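Local coordinates for Cyclase/dehydrase (Mycobacterium smegmatis str. MC2 155, PDB 5Z8O), which is of unknown function but, as a START-superfamily protein, may bind a lipid or another hydrophobic ligand between its curved sheet and its helices, at residues B[49-54]-B[66-71]; B[85-90]-B[112-117]; B[91-96]-B[105-110]. All blocks are in the same frame, centred on the assembly; numbering follows the deposited sequence.

In the fold
All three contacts lie in one seven-stranded antiparallel sheet. Contact 1 comes first along the chain and joins strands 48-57 and 60-69. Contacts 2 and 3 follow on a second hairpin, strands 86-97 and 103-113, with contact 3 nested inside the loop that contact 2 closes. Strand 75-83 separates the two hairpins. Centre to centre, contacts 1 and 2 are about 17 Å apart, 1 and 3 about 14 Å, and 2 and 3 about 19 Å. Lys-88 of contact 2 forms a salt bridge with Asp-110 of contact 3, and Pro-71 of contact 1 packs on Arg-92 of contact 3. The sheet they build curves against helix 119-144, as in Bet v 1-like proteins.

Contact 1. Residues B[49-54]-B[66-71]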
loop_
_atom_site.group_PDB
_atom_site.type_symbol
_atom_site.label_atom_id
_atom_site.label_comp_id
_atom_site.label_asym_id
_atom_site.label_seq_id
_atom_site.Cartn_x
_atom_site.Cartn_y
_atom_site.Cartn_z
ATOM N N SER B 49 -9.207 9.636 0.754
ATOM C CA SER B 49 -9.747 8.897 -0.379
ATOM C C SER B 49 -9.069 7.552 -0.598
ATOM O O SER B 49 -9.602 6.722 -1.349
ATOM C CB SER B 49 -9.636 9.737 -1.660
ATOM O OG SER B 49 -8.285 10.039 -1.949
ATOM N N GLN B 50 -7.921 7.309 0.035
ATOM C CA GLN B 50 -7.200 6.053 -0.127
ATOM C C GLN B 50 -6.384 5.777 1.129
ATOM O O GLN B 50 -5.755 6.686 1.678
ATOM C CB GLN B 50 -6.283 6.093 -1.358
ATOM C CG GLN B 50 -5.637 4.755 -1.704
ATOM C CD GLN B 50 -4.652 4.861 -2.856
ATOM O OE1 GLN B 50 -3.873 5.810 -2.937
ATOM N NE2 GLN B 50 -4.685 3.882 -3.756
ATOM N N LEU B 51 -6.401 4.525 1.582
ATOM C CA LEU B 51 -5.727 4.128 2.810
ATOM C C LEU B 51 -4.808 2.942 2.560
ATOM O O LEU B 51 -5.064 2.112 1.686
ATOM C CB LEU B 51 -6.720 3.735 3.917
ATOM C CG LEU B 51 -7.849 4.688 4.292
ATOM C CD1 LEU B 51 -8.821 3.986 5.236
ATOM C CD2 LEU B 51 -7.287 5.949 4.933
ATOM N N ARG B 52 -3.748 2.859 3.362
ATOM C CA ARG B 52 -3.003 1.624 3.563
ATOM C C ARG B 52 -3.306 1.091 4.957
ATOM O O ARG B 52 -3.207 1.832 5.942
ATOM C CB ARG B 52 -1.495 1.837 3.404
ATOM C CG ARG B 52 -0.669 0.641 3.880
ATOM C CD ARG B 52 0.846 0.847 3.756
ATOM N NE ARG B 52 1.565 -0.274 4.360
ATOM C CZ ARG B 52 2.834 -0.588 4.110
ATOM N NH1 ARG B 52 3.548 0.130 3.254
ATOM N NH2 ARG B 52 3.388 -1.631 4.715
ATOM N N LEU B 53 -3.664 -0.190 5.042
ATOM C CA LEU B 53 -3.958 -0.848 6.310
ATOM C C LEU B 53 -3.029 -2.043 6.460
ATOM O O LEU B 53 -3.008 -2.930 5.598
ATOM C CB LEU B 53 -5.422 -1.290 6.377
ATOM C CG LEU B 53 -5.883 -1.924 7.692
ATOM C CD1 LEU B 53 -6.271 -0.847 8.692
ATOM C CD2 LEU B 53 -7.036 -2.895 7.459
ATOM N N ASP B 54 -2.234 -2.040 7.527
ATOM C CA ASP B 54 -1.366 -3.158 7.885
ATOM C C ASP B 54 -1.982 -3.982 9.010
ATOM O O ASP B 54 -2.284 -3.446 10.082
ATOM C CB ASP B 54 0.025 -2.668 8.284
ATOM C CG ASP B 54 0.883 -2.324 7.081
ATOM O OD1 ASP B 54 0.316 -2.109 5.990
ATOM O OD2 ASP B 54 2.124 -2.284 7.224
ATOM N N THR B 66 -6.981 0.421 0.106
ATOM C CA THR B 66 -8.426 0.543 -0.028
ATOM C C THR B 66 -8.806 1.967 -0.404
ATOM O O THR B 66 -8.213 2.930 0.089
ATOM C CB THR B 66 -9.152 0.151 1.272
ATOM O OG1 THR B 66 -9.181 1.273 2.161
ATOM C CG2 THR B 66 -8.445 -1.004 1.961
ATOM N N ALA B 67 -9.799 2.090 -1.280
ATOM C CA ALA B 67 -10.390 3.377 -1.601
ATOM C C ALA B 67 -11.533 3.672 -0.636
ATOM O O ALA B 67 -12.249 2.767 -0.195
ATOM C CB ALA B 67 -10.902 3.399 -3.042
ATOM N N VAL B 68 -11.698 4.952 -0.312
ATOM C CA VAL B 68 -12.699 5.411 0.641
ATOM C C VAL B 68 -13.687 6.298 -0.098
ATOM O O VAL B 68 -13.285 7.183 -0.861
ATOM C CB VAL B 68 -12.063 6.172 1.821
ATOM C CG1 VAL B 68 -13.130 6.546 2.851
ATOM C CG2 VAL B 68 -10.964 5.338 2.468
ATOM N N TYR B 69 -14.971 6.061 0.135
ATOM C CA TYR B 69 -16.037 6.850 -0.456
ATOM C C TYR B 69 -16.986 7.302 0.639
ATOM O O TYR B 69 -17.042 6.717 1.722
ATOM C CB TYR B 69 -16.815 6.054 -1.512
ATOM C CG TYR B 69 -15.946 5.491 -2.606
ATOM C CD1 TYR B 69 -15.383 4.224 -2.489
ATOM C CD2 TYR B 69 -15.680 6.224 -3.752
ATOM C CE1 TYR B 69 -14.583 3.704 -3.486
ATOM C CE2 TYR B 69 -14.879 5.715 -4.756
ATOM C CZ TYR B 69 -14.334 4.453 -4.618
ATOM O OH TYR B 69 -13.536 3.940 -5.612
ATOM N N TYR B 70 -17.721 8.370 0.348
ATOM C CA TYR B 70 -18.684 8.943 1.283
ATOM C C TYR B 70 -19.992 9.053 0.512
ATOM O O TYR B 70 -20.385 10.144 0.077
ATOM C CB TYR B 70 -18.181 10.283 1.819
ATOM C CG TYR B 70 -16.790 10.158 2.401
ATOM C CD1 TYR B 70 -16.595 9.724 3.707
ATOM C CD2 TYR B 70 -15.667 10.435 1.629
ATOM C CE1 TYR B 70 -15.323 9.595 4.232
ATOM C CE2 TYR B 70 -14.391 10.306 2.146
ATOM C CZ TYR B 70 -14.226 9.886 3.447
ATOM O OH TYR B 70 -12.962 9.755 3.965
ATOM N N PRO B 71 -20.699 7.931 0.336
ATOM C CA PRO B 71 -21.889 7.933 -0.532
ATOM C C PRO B 71 -23.031 8.775 0.002
ATOM O O PRO B 71 -23.813 9.311 -0.791
ATOM C CB PRO B 71 -22.267 6.447 -0.619
ATOM C CG PRO B 71 -21.642 5.824 0.582
ATOM C CD PRO B 71 -20.387 6.585 0.845
#
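Leu-51 and Thr-66 form an antiparallel hydrogen-bonded pair, with Gln-50 and Ala-67 as the non-hydrogen-bonded pair beside it. Leu-51 N donates to Thr-66 O at 2.8 Å, reaching the oxygen nearly along the C=O axis, and Thr-66 N returns a bond to Leu-51 O at 3.0 Å. The next bond, Val-68 N to Ser-49 O at 2.9 Å, is built differently: the donor stands 60° above the carbonyl plane. The local strand axes make an angle of 142° rather than running strictly antiparallel. Thr-66 O, which accepts from Leu-51 N, also receives a CA-H...O contact from Gln-50 CA at 3.3 Å.

The apolar contact is made by Leu-51. Its CG is anti to the carbonyl carbon (chi1 -52°) and meets Val-68 CG2 at 3.7 Å; CD1 reaches the same methyl at 3.8 Å. Thr-66 flanks the leucine with OG1, 3.9 Å from Leu-51 CB. On this face Leu-51 also packs on Phe-24.

Polar ends occupy the face of Gln-50 and Ala-67. The Gln-50 amide bonds to Gln-81 and to Gln-50 of the second subunit. Arg-52 grips the Asp-54 carboxylate side-on, NE donating to OD1 and NH2 to OD2, and NH2 also forms a salt bridge with Asp-84 of the second subunit. The arrangement is that of a beta hairpin in a Bet v 1-like sheet, one face largely apolar despite Thr-66 and the other carrying dimer contacts.

Contact 2. Residues B[85-90]-B[112-117]; sequences HFTKQE and EVKLPV
Glu-112 O is approached by two consecutive amides of the opposite strand, Thr-87 N at 3.0 Å and Lys-88 N at 3.4 Å, the second bond being weak. The Thr-87 donor sits 45° above the carbonyl plane. Lys-88 O in turn accepts from Glu-112 N at 2.9 Å. Two residues facing one define a classic beta bulge, and the register moves by one residue between the Phe-86/Val-113 pair and the Lys-88/Glu-112 pair. The bulge lies where the chain turns a corner at Thr-87, near the open end of the hairpin formed by strands 86-97 and 103-113.

Beyond it, Lys-114 N bonds to His-85 O at 2.7 Å. Water 1 donates to that same oxygen and accepts from Leu-115 N, so the carbonyl is gripped twice.

Side chains close round the bulge. Thr-87 OG1, placed between its backbone N and carbonyl carbon (chi1 56°), makes a doubtfully short approach of 3.0 Å to Glu-112 CB. Lys-88 CB lies 3.6 Å from Glu-112 CB, while the extended lysine chain carries NZ to a salt bridge with Asp-110. Lys-114 runs its aliphatic chain past the His-85 backbone, its CE arriving 3.5 Å from Phe-86 O. The Phe-86 and Val-113 side chains diverge, yet Phe-86 CE2 still touches Val-113 CG1 at 3.8 Å, and Val-113 packs on Val-122 of helix 119-144.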
loop_
_atom_site.group_PDB
_atom_site.type_symbol
_atom_site.label_atom_id
_atom_site.label_comp_id
_atom_site.label_asym_id
_atom_site.label_seq_id
_atom_site.Cartn_x
_atom_site.Cartn_y
_atom_site.Cartn_z
ATOM N N HIS B 85 -4.511 -11.850 0.260
ATOM C CA HIS B 85 -5.534 -12.848 0.562
ATOM C C HIS B 85 -6.912 -12.542 -0.026
ATOM O O HIS B 85 -7.717 -13.461 -0.208
ATOM C CB HIS B 85 -5.656 -13.042 2.079
ATOM C CG HIS B 85 -4.355 -13.336 2.757
ATOM N ND1 HIS B 85 -3.634 -14.486 2.517
ATOM C CD2 HIS B 85 -3.646 -12.633 3.672
ATOM C CE1 HIS B 85 -2.536 -14.478 3.252
ATOM N NE2 HIS B 85 -2.521 -13.365 3.963
ATOM N N PHE B 86 -7.209 -11.281 -0.329
ATOM C CA PHE B 86 -8.543 -10.898 -0.770
ATOM C C PHE B 86 -8.517 -10.354 -2.190
ATOM O O PHE B 86 -7.620 -9.590 -2.558
ATOM C CB PHE B 86 -9.156 -9.849 0.169
ATOM C CG PHE B 86 -9.417 -10.356 1.557
ATOM C CD1 PHE B 86 -8.407 -10.389 2.501
ATOM C CD2 PHE B 86 -10.680 -10.798 1.919
ATOM C CE1 PHE B 86 -8.647 -10.857 3.778
ATOM C CE2 PHE B 86 -10.928 -11.266 3.194
ATOM C CZ PHE B 86 -9.910 -11.296 4.124
ATOM N N THR B 87 -9.509 -10.759 -2.987
ATOM C CA THR B 87 -9.773 -10.118 -4.269
ATOM C C THR B 87 -10.815 -9.013 -4.168
ATOM O O THR B 87 -10.831 -8.112 -5.015
ATOM C CB THR B 87 -10.247 -11.146 -5.301
ATOM O OG1 THR B 87 -11.396 -11.832 -4.796
ATOM C CG2 THR B 87 -9.155 -12.158 -5.592
ATOM N N LYS B 88 -11.679 -9.061 -3.157
ATOM C CA LYS B 88 -12.718 -8.061 -2.959
ATOM C C LYS B 88 -12.933 -7.883 -1.465
ATOM O O LYS B 88 -12.927 -8.861 -0.712
ATOM C CB LYS B 88 -14.032 -8.475 -3.641
ATOM C CG LYS B 88 -15.232 -7.579 -3.336
ATOM C CD LYS B 88 -16.469 -8.029 -4.114
ATOM C CE LYS B 88 -17.743 -7.522 -3.474
ATOM N NZ LYS B 88 -18.905 -7.538 -4.412
ATOM N N GLN B 89 -13.100 -6.632 -1.040
ATOM C CA GLN B 89 -13.553 -6.344 0.318
ATOM C C GLN B 89 -14.253 -4.992 0.292
ATOM O O GLN B 89 -13.599 -3.952 0.166
ATOM C CB GLN B 89 -12.400 -6.354 1.316
ATOM C CG GLN B 89 -12.854 -6.195 2.757
ATOM C CD GLN B 89 -12.623 -4.802 3.283
ATOM O OE1 GLN B 89 -11.789 -4.064 2.758
ATOM N NE2 GLN B 89 -13.367 -4.424 4.316
ATOM N N GLU B 90 -15.580 -5.012 0.375
ATOM C CA GLU B 90 -16.391 -3.803 0.367
ATOM C C GLU B 90 -17.121 -3.702 1.698
ATOM O O GLU B 90 -17.876 -4.609 2.064
ATOM C CB GLU B 90 -17.373 -3.828 -0.802
ATOM C CG GLU B 90 -16.682 -3.836 -2.158
ATOM C CD GLU B 90 -17.665 -3.883 -3.311
ATOM O OE1 GLU B 90 -18.884 -3.924 -3.044
ATOM O OE2 GLU B 90 -17.217 -3.905 -4.477
ATOM N N GLU B 112 -14.384 -11.342 -0.885
ATOM C CA GLU B 112 -13.991 -12.438 -1.761
ATOM C C GLU B 112 -12.559 -12.777 -1.373
ATOM O O GLU B 112 -11.730 -11.871 -1.245
ATOM C CB GLU B 112 -13.994 -12.016 -3.244
ATOM C CG GLU B 112 -15.299 -11.894 -4.051
ATOM C CD GLU B 112 -16.295 -13.004 -3.847
ATOM O OE1 GLU B 112 -17.505 -12.708 -3.771
ATOM O OE2 GLU B 112 -15.875 -14.176 -3.782
ATOM N N VAL B 113 -12.249 -14.058 -1.198
ATOM C CA VAL B 113 -10.892 -14.454 -0.837
ATOM C C VAL B 113 -10.238 -15.087 -2.056
ATOM O O VAL B 113 -10.912 -15.652 -2.924
ATOM C CB VAL B 113 -10.844 -15.401 0.381
ATOM C CG1 VAL B 113 -11.316 -14.678 1.637
ATOM C CG2 VAL B 113 -11.679 -16.638 0.129
ATOM N N LYS B 114 -8.904 -15.005 -2.110
ATOM C CA LYS B 114 -8.181 -15.502 -3.280
ATOM C C LYS B 114 -8.235 -17.020 -3.366
ATOM O O LYS B 114 -8.515 -17.578 -4.434
ATOM C CB LYS B 114 -6.730 -15.019 -3.269
ATOM C CG LYS B 114 -6.576 -13.533 -3.546
ATOM C CD LYS B 114 -5.147 -13.064 -3.327
ATOM C CE LYS B 114 -4.997 -11.591 -3.684
ATOM N NZ LYS B 114 -3.574 -11.169 -3.787
ATOM N N LEU B 115 -7.974 -17.709 -2.260
ATOM C CA LEU B 115 -8.042 -19.159 -2.276
ATOM C C LEU B 115 -9.491 -19.621 -2.408
ATOM O O LEU B 115 -10.418 -18.916 -1.997
ATOM C CB LEU B 115 -7.419 -19.746 -1.013
ATOM C CG LEU B 115 -5.986 -19.307 -0.721
ATOM C CD1 LEU B 115 -5.695 -19.389 0.762
ATOM C CD2 LEU B 115 -5.022 -20.178 -1.516
ATOM N N PRO B 116 -9.716 -20.798 -2.999
ATOM C CA PRO B 116 -11.092 -21.275 -3.185
ATOM C C PRO B 116 -11.731 -21.749 -1.890
ATOM O O PRO B 116 -12.113 -22.917 -1.774
ATOM C CB PRO B 116 -10.927 -22.432 -4.180
ATOM C CG PRO B 116 -9.544 -22.942 -3.918
ATOM C CD PRO B 116 -8.723 -21.725 -3.572
ATOM N N VAL B 117 -11.863 -20.852 -0.918
ATOM C CA VAL B 117 -12.537 -21.180 0.334
ATOM C C VAL B 117 -14.033 -21.204 0.051
ATOM O O VAL B 117 -14.541 -20.312 -0.644
ATOM C CB VAL B 117 -12.185 -20.177 1.445
ATOM C CG1 VAL B 117 -12.925 -20.523 2.731
ATOM C CG2 VAL B 117 -10.683 -20.164 1.687
HETATM O O HOH W 1 -7.011 -16.229 0.174
HETATM O O HOH W 2 -2.317 -13.123 -1.197
#

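Contact 3. Residues B[91-96]-B[105-110]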
loop_
_atom_site.group_PDB
_atom_site.type_symbol
_atom_site.label_atom_id
_atom_site.label_comp_id
_atom_site.label_asym_id
_atom_site.label_seq_id
_atom_site.Cartn_x
_atom_site.Cartn_y
_atom_site.Cartn_z
ATOM N N GLN B 91 -16.870 -2.618 2.434
ATOM C CA GLN B 91 -17.415 -2.443 3.775
ATOM C C GLN B 91 -18.099 -1.088 3.881
ATOM O O GLN B 91 -17.509 -0.062 3.529
ATOM C CB GLN B 91 -16.319 -2.570 4.836
ATOM C CG GLN B 91 -16.848 -2.511 6.259
ATOM C CD GLN B 91 -15.851 -3.021 7.273
ATOM O OE1 GLN B 91 -16.110 -3.997 7.974
ATOM N NE2 GLN B 91 -14.705 -2.357 7.364
ATOM N N ARG B 92 -19.344 -1.085 4.356
ATOM C CA ARG B 92 -20.136 0.133 4.482
ATOM C C ARG B 92 -20.524 0.348 5.939
ATOM O O ARG B 92 -21.088 -0.551 6.571
ATOM C CB ARG B 92 -21.388 0.055 3.599
ATOM C CG ARG B 92 -22.223 1.316 3.565
ATOM C CD ARG B 92 -23.491 1.098 2.750
ATOM N NE ARG B 92 -23.178 0.547 1.434
ATOM C CZ ARG B 92 -22.943 1.275 0.346
ATOM N NH1 ARG B 92 -22.986 2.599 0.406
ATOM N NH2 ARG B 92 -22.665 0.677 -0.804
ATOM N N PHE B 93 -20.207 1.530 6.472
ATOM C CA PHE B 93 -20.649 1.956 7.798
ATOM C C PHE B 93 -21.757 2.989 7.659
ATOM O O PHE B 93 -21.595 3.975 6.936
ATOM C CB PHE B 93 -19.504 2.564 8.613
ATOM C CG PHE B 93 -18.353 1.638 8.848
ATOM C CD1 PHE B 93 -17.272 1.617 7.982
ATOM C CD2 PHE B 93 -18.337 0.802 9.953
ATOM C CE1 PHE B 93 -16.203 0.771 8.207
ATOM C CE2 PHE B 93 -17.273 -0.047 10.183
ATOM C CZ PHE B 93 -16.204 -0.062 9.309
ATOM N N SER B 94 -22.871 2.772 8.360
ATOM C CA SER B 94 -23.982 3.720 8.407
ATOM C C SER B 94 -24.280 4.070 9.861
ATOM O O SER B 94 -24.502 3.174 10.683
ATOM C CB SER B 94 -25.221 3.147 7.719
ATOM O OG SER B 94 -24.955 2.888 6.350
ATOM N N ILE B 95 -24.254 5.364 10.178
ATOM C CA ILE B 95 -24.406 5.865 11.544
ATOM C C ILE B 95 -25.730 6.616 11.654
ATOM O O ILE B 95 -25.903 7.677 11.040
ATOM C CB ILE B 95 -23.222 6.758 11.939
ATOM C CG1 ILE B 95 -21.947 5.918 12.009
ATOM C CG2 ILE B 95 -23.491 7.452 13.268
ATOM C CD1 ILE B 95 -20.672 6.722 11.914
ATOM N N VAL B 96 -26.671 6.071 12.416
ATOM C CA VAL B 96 -27.997 6.660 12.595
ATOM C C VAL B 96 -28.217 6.976 14.069
ATOM O O VAL B 96 -28.117 6.079 14.915
ATOM C CB VAL B 96 -29.115 5.749 12.065
ATOM C CG1 VAL B 96 -30.473 6.391 12.319
ATOM C CG2 VAL B 96 -28.922 5.483 10.585
ATOM N N LEU B 105 -25.222 1.662 14.749
ATOM C CA LEU B 105 -24.180 1.427 13.758
ATOM C C LEU B 105 -24.555 0.233 12.888
ATOM O O LEU B 105 -24.769 -0.871 13.400
ATOM C CB LEU B 105 -22.826 1.187 14.424
ATOM C CG LEU B 105 -21.721 0.839 13.422
ATOM C CD1 LEU B 105 -21.347 2.040 12.556
ATOM C CD2 LEU B 105 -20.506 0.276 14.127
ATOM N N GLN B 106 -24.639 0.459 11.579
ATOM C CA GLN B 106 -24.935 -0.586 10.608
ATOM C C GLN B 106 -23.692 -0.831 9.763
ATOM O O GLN B 106 -23.197 0.090 9.107
ATOM C CB GLN B 106 -26.113 -0.185 9.719
ATOM C CG GLN B 106 -26.358 -1.127 8.555
ATOM C CD GLN B 106 -26.699 -2.522 9.015
ATOM O OE1 GLN B 106 -27.377 -2.700 10.026
ATOM N NE2 GLN B 106 -26.224 -3.524 8.284
ATOM N N VAL B 107 -23.180 -2.060 9.788
ATOM C CA VAL B 107 -21.978 -2.425 9.041
ATOM C C VAL B 107 -22.325 -3.567 8.097
ATOM O O VAL B 107 -22.830 -4.610 8.534
ATOM C CB VAL B 107 -20.816 -2.815 9.967
ATOM C CG1 VAL B 107 -19.520 -2.916 9.170
ATOM C CG2 VAL B 107 -20.669 -1.806 11.091
ATOM N N ASP B 108 -22.060 -3.371 6.807
ATOM C CA ASP B 108 -22.144 -4.427 5.808
ATOM C C ASP B 108 -20.743 -4.756 5.314
ATOM O O ASP B 108 -19.944 -3.852 5.057
ATOM C CB ASP B 108 -23.019 -4.014 4.624
ATOM C CG ASP B 108 -24.442 -3.711 5.029
ATOM O OD1 ASP B 108 -25.091 -2.907 4.332
ATOM O OD2 ASP B 108 -24.913 -4.271 6.041
ATOM N N LEU B 109 -20.444 -6.045 5.170
ATOM C CA LEU B 109 -19.131 -6.482 4.713
ATOM C C LEU B 109 -19.293 -7.549 3.642
ATOM O O LEU B 109 -19.934 -8.578 3.875
ATOM C CB LEU B 109 -18.295 -7.007 5.881
ATOM C CG LEU B 109 -16.929 -7.577 5.507
ATOM C CD1 LEU B 109 -15.988 -6.456 5.054
ATOM C CD2 LEU B 109 -16.339 -8.348 6.675
ATOM N N ASP B 110 -18.719 -7.293 2.469
ATOM C CA ASP B 110 -18.835 -8.168 1.306
ATOM C C ASP B 110 -17.423 -8.485 0.833
ATOM O O ASP B 110 -16.741 -7.608 0.292
ATOM C CB ASP B 110 -19.662 -7.506 0.202
ATOM C CG ASP B 110 -20.062 -8.476 -0.888
ATOM O OD1 ASP B 110 -19.949 -9.698 -0.665
ATOM O OD2 ASP B 110 -20.502 -8.013 -1.960
HETATM O O HOH W 3 -23.499 -2.383 1.362
HETATM O O HOH W 4 -24.114 0.325 6.153
#
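Gln-91 lies across from Leu-109, and its side chain passes over Val-107 and Leu-109 of the neighbouring strand. CB is 3.9 Å from Leu-109 CD1. CG, anti to the backbone N (chi1 -175°), approaches Asp-108 O at 3.6 Å and also borders Val-107 CG1. CD is near both methyls, and OE1 ends between them, 3.8 Å from Val-107 CG1 and 3.8 Å from Leu-109 CD1; the amide oxygen is thus flanked by two methyls.

On the same face, Phe-93 runs alongside Val-107 in the same direction. Ring atom CD2 is 3.7 Å from Val-107 CG2, which approaches obliquely, whereas Leu-105 CD1 meets the rim of the ring close to the ring plane. That leucine methyl also reaches Ile-95 CG1 at 4.0 Å. Phe-93 and Ile-95 pack on helix 14-22, and Gln-91, Leu-105, Val-107 and Leu-109 on helix 119-144.

Reciprocal pairs of backbone bonds join Arg-92 with Asp-108 and Ser-94 with Gln-106, four in all. The strand axes are 173° apart, close to ideal antiparallel. The opposite face is polar: Gln-106 NE2 donates to Asp-108 OD2 at 2.7 Å, an oxygen that also bonds to Ser-5, and Arg-92 NE donates to water 3 at 2.9 Å while its NH1 bonds to Gln-75. This regular hairpin, mostly apolar toward the helices, Gln-91 apart, and polar behind, is characteristic of the helix-grip fold of START proteins, in which sheet and long C-terminal helix enclose the hydrophobic interior.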